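Local structure of adenylate cyclase (Hippeastrum hybrid cultivar, 6YP4) at residues 194-197 / 198-202. The protein hydrolyses triphosphates, a triphosphatase activity that dominates although the protein was named as an adenylyl cyclase. Residues are numbered along the deposited sequence; the frame is centred on the assembly and turned at random.
With GCP (phosphomethylphosphonic acid guanylate ester), chain B.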
ATOM      1  N   SER A 194     -18.595  -9.503   4.421  1.00 43.59           N
ATOM      2  CA  SER A 194     -17.534  -9.157   3.473  1.00 46.27           C
ATOM      3  C   SER A 194     -18.094  -9.006   2.059  1.00 43.38           C
ATOM      4  O   SER A 194     -19.217  -9.422   1.763  1.00 38.75           O
ATOM      5  CB  SER A 194     -16.456 -10.238   3.468  1.00 47.44           C
ATOM      6  OG  SER A 194     -17.030 -11.488   3.109  1.00 48.51           O
ATOM      7  N   LYS A 195     -17.286  -8.436   1.149  1.00 27.65           N
ATOM      8  CA  LYS A 195     -17.735  -8.379  -0.239  1.00 28.41           C
ATOM      9  C   LYS A 195     -17.872  -9.776  -0.831  1.00 35.81           C
ATOM     10  O   LYS A 195     -18.763 -10.020  -1.653  1.00 40.78           O
ATOM     11  CB  LYS A 195     -16.803  -7.531  -1.107  1.00 29.85           C
ATOM     12  CG  LYS A 195     -16.531  -6.172  -0.559  1.00 33.48           C
ATOM     13  CD  LYS A 195     -15.436  -5.493  -1.346  1.00 33.22           C
ATOM     14  CE  LYS A 195     -15.590  -4.011  -1.226  1.00 27.28           C
ATOM     15  NZ  LYS A 195     -14.925  -3.594   0.028  1.00 28.61           N
ATOM     16  N   PHE A 196     -17.008 -10.709  -0.425  1.00 31.12           N
ATOM     17  CA  PHE A 196     -17.108 -12.065  -0.961  1.00 34.17           C
ATOM     18  C   PHE A 196     -18.425 -12.699  -0.555  1.00 32.91           C
ATOM     19  O   PHE A 196     -19.137 -13.269  -1.387  1.00 33.79           O
ATOM     20  CB  PHE A 196     -15.929 -12.919  -0.482  1.00 34.99           C
ATOM     21  CG  PHE A 196     -15.941 -14.337  -1.002  1.00 34.94           C
ATOM     22  CD1 PHE A 196     -15.849 -14.597  -2.360  1.00 33.89           C
ATOM     23  CD2 PHE A 196     -16.030 -15.411  -0.124  1.00 39.69           C
ATOM     24  CE1 PHE A 196     -15.845 -15.910  -2.837  1.00 36.29           C
ATOM     25  CE2 PHE A 196     -16.021 -16.726  -0.596  1.00 41.73           C
ATOM     26  CZ  PHE A 196     -15.932 -16.972  -1.955  1.00 39.82           C
ATOM     27  N   ALA A 197     -18.768 -12.593   0.727  1.00 30.53           N
ATOM     28  CA  ALA A 197     -20.029 -13.138   1.219  1.00 33.21           C
ATOM     29  C   ALA A 197     -21.220 -12.534   0.489  1.00 34.85           C
ATOM     30  O   ALA A 197     -22.166 -13.249   0.133  1.00 39.54           O
ATOM     31  CB  ALA A 197     -20.145 -12.892   2.727  1.00 35.11           C
ATOM     32  N   VAL A 198     -21.201 -11.215   0.279  1.00 37.41           N
ATOM     33  CA  VAL A 198     -22.295 -10.547  -0.422  1.00 36.53           C
ATOM     34  C   VAL A 198     -22.379 -11.037  -1.866  1.00 43.71           C
ATOM     35  O   VAL A 198     -23.473 -11.300  -2.390  1.00 39.67           O
ATOM     36  CB  VAL A 198     -22.123  -9.017  -0.345  1.00 33.26           C
ATOM     37  CG1 VAL A 198     -23.069  -8.332  -1.303  1.00 34.09           C
ATOM     38  CG2 VAL A 198     -22.350  -8.513   1.087  1.00 34.67           C
ATOM     39  N   PHE A 199     -21.225 -11.154  -2.529  1.00 40.58           N
ATOM     40  CA  PHE A 199     -21.193 -11.704  -3.880  1.00 35.09           C
ATOM     41  C   PHE A 199     -21.877 -13.062  -3.934  1.00 36.08           C
ATOM     42  O   PHE A 199     -22.835 -13.255  -4.693  1.00 49.02           O
ATOM     43  CB  PHE A 199     -19.745 -11.812  -4.361  1.00 31.25           C
ATOM     44  CG  PHE A 199     -19.582 -12.606  -5.627  1.00 40.13           C
ATOM     45  CD1 PHE A 199     -18.803 -13.761  -5.636  1.00 40.96           C
ATOM     46  CD2 PHE A 199     -20.193 -12.194  -6.806  1.00 48.31           C
ATOM     47  CE1 PHE A 199     -18.633 -14.499  -6.793  1.00 40.26           C
ATOM     48  CE2 PHE A 199     -20.030 -12.930  -7.984  1.00 46.14           C
ATOM     49  CZ  PHE A 199     -19.250 -14.085  -7.972  1.00 43.34           C
ATOM     50  N   ARG A 200     -21.419 -14.008  -3.105  1.00 37.43           N
ATOM     51  CA  ARG A 200     -21.983 -15.359  -3.132  1.00 43.15           C
ATOM     52  C   ARG A 200     -23.462 -15.363  -2.775  1.00 46.80           C
ATOM     53  O   ARG A 200     -24.221 -16.186  -3.301  1.00 44.19           O
ATOM     54  CB  ARG A 200     -21.208 -16.279  -2.181  1.00 50.73           C
ATOM     55  CG  ARG A 200     -19.719 -16.420  -2.513  1.00 54.52           C
ATOM     56  CD  ARG A 200     -19.508 -17.118  -3.859  1.00 57.56           C
ATOM     57  NE  ARG A 200     -19.558 -18.575  -3.740  1.00 58.76           N
ATOM     58  CZ  ARG A 200     -19.929 -19.395  -4.719  1.00 56.94           C
ATOM     59  NH1 ARG A 200     -20.301 -18.900  -5.894  1.00 53.87           N
ATOM     60  NH2 ARG A 200     -19.947 -20.711  -4.517  1.00 51.85           N
ATOM     61  N   SER A 201     -23.894 -14.457  -1.892  1.00 43.17           N
ATOM     62  CA  SER A 201     -25.296 -14.423  -1.491  1.00 47.10           C
ATOM     63  C   SER A 201     -26.202 -13.970  -2.631  1.00 53.24           C
ATOM     64  O   SER A 201     -27.393 -14.300  -2.645  1.00 49.47           O
ATOM     65  CB  SER A 201     -25.472 -13.502  -0.287  1.00 41.70           C
ATOM     66  OG  SER A 201     -25.687 -12.165  -0.711  1.00 43.06           O
ATOM     67  N   GLY A 202     -25.670 -13.205  -3.579  1.00 52.11           N
ATOM     68  CA  GLY A 202     -26.465 -12.776  -4.708  1.00 47.36           C
ATOM     69  C   GLY A 202     -27.435 -11.650  -4.435  1.00 45.75           C
ATOM     70  O   GLY A 202     -28.267 -11.354  -5.297  1.00 49.31           O
TER
HETATM   71  PG  GCP B 301     -12.117  -6.016   1.625  1.00 63.84           P
HETATM   72  O1G GCP B 301     -13.041  -5.388   2.625  1.00 64.16           O
HETATM   73  O2G GCP B 301     -12.447  -5.541   0.227  1.00 55.15           O
HETATM   74  O3G GCP B 301     -12.231  -7.518   1.704  1.00 72.85           O
HETATM   75  C3B GCP B 301     -10.412  -5.505   2.035  1.00 51.60           C
HETATM   76  PB  GCP B 301      -9.250  -6.339   0.856  1.00 51.64           P
HETATM   77  O1B GCP B 301      -9.649  -7.757   0.567  1.00 43.23           O
HETATM   78  O2B GCP B 301      -9.096  -5.529  -0.408  1.00 47.02           O
HETATM   79  O3A GCP B 301      -7.803  -6.367   1.637  1.00 66.06           O
HETATM   80  PA  GCP B 301      -6.440  -6.732   0.794  1.00 85.82           P
HETATM   81  O1A GCP B 301      -5.625  -7.666   1.671  1.00 95.47           O
HETATM   82  O2A GCP B 301      -6.861  -7.447  -0.473  1.00 94.49           O
HETATM   83  O5' GCP B 301      -5.610  -5.317   0.395  1.00 69.06           O
HETATM   84  C5' GCP B 301      -6.003  -4.098   1.013  1.00 64.51           C
HETATM   85  C4' GCP B 301      -5.700  -4.113   2.571  1.00 68.33           C
HETATM   86  O4' GCP B 301      -4.285  -4.657   2.939  1.00 61.93           O
HETATM   87  C3' GCP B 301      -5.720  -2.914   3.010  1.00 71.52           C
HETATM   88  O3' GCP B 301      -6.425  -2.861   4.276  1.00 75.75           O
HETATM   89  C2' GCP B 301      -4.130  -2.394   3.123  1.00 72.32           C
HETATM   90  O2' GCP B 301      -3.886  -1.574   4.326  1.00 62.66           O
HETATM   91  C1' GCP B 301      -3.353  -3.406   3.063  1.00 65.36           C
HETATM   92  N9  GCP B 301      -2.449  -3.287   1.850  1.00 72.08           N
HETATM   93  C8  GCP B 301      -2.770  -3.894   0.701  1.00 72.62           C
HETATM   94  N7  GCP B 301      -1.814  -3.636  -0.210  1.00 63.69           N
HETATM   95  C5  GCP B 301      -0.892  -2.859   0.381  1.00 67.05           C
HETATM   96  C6  GCP B 301       0.296  -2.301  -0.085  1.00 64.40           C
HETATM   97  O6  GCP B 301       0.643  -2.491  -1.204  1.00 70.34           O
HETATM   98  N1  GCP B 301       1.045  -1.552   0.725  1.00 61.34           N
HETATM   99  C2  GCP B 301       0.646  -1.334   2.007  1.00 58.69           C
HETATM  100  N2  GCP B 301       1.545  -0.499   2.801  1.00 60.80           N
HETATM  101  N3  GCP B 301      -0.515  -1.878   2.464  1.00 69.48           N
HETATM  102  C4  GCP B 301      -1.282  -2.641   1.649  1.00 71.59           C
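K195 and F199 share the shortest of the backbone hydrogen bonds that close this helix, F199 N donating to K195 O over 2.8 Å. The R200 N to F196 O bond is the straightest of the set, at 173°, and V198 and S201 bind S194 and A197 in the same i to i+4 fashion. S194 begins the helix as its N-cap: its hydroxyl, turned back over the first turn, accepts from A197 N through OG at 3.1 Å and so occupies an N-H that has no earlier helical carbonyl to bind. At the other end V198 O takes two donors from one face of its carbonyl plane, S201 OG at 2.9 Å and G202 N at 3.1 Å, and G202 then leaves the helix with positive phi.

The packing between side chains is one turn long. F196 has CG anti to its own N (chi1 -179°), which lays the ring alongside R200, and R200 CG sits over one ring face, 4.0 Å from the centroid, in a CH-pi contact. The arginine chain bends at chi2 and chi3, and its guanidinium plane ends 23° from that of the ring. Outside the helix, the F36 ring meets that of F196, while Y155 of strand 147-155 touches V198 and F199.

K195 faces the other way, its long chain reaching the ligand, where NZ donates to O2G of the gamma-phosphonate at 3.2 Å. Salt bridges to D151, E162 and E164 hold the same ammonium beside the phosphonate. A short, capped C-terminal helix thus presents one lysine to the triphosphate-binding tunnel of the antiparallel CYTH barrel, where R52, R54, K67 and R137 also grip the nucleotide analogue.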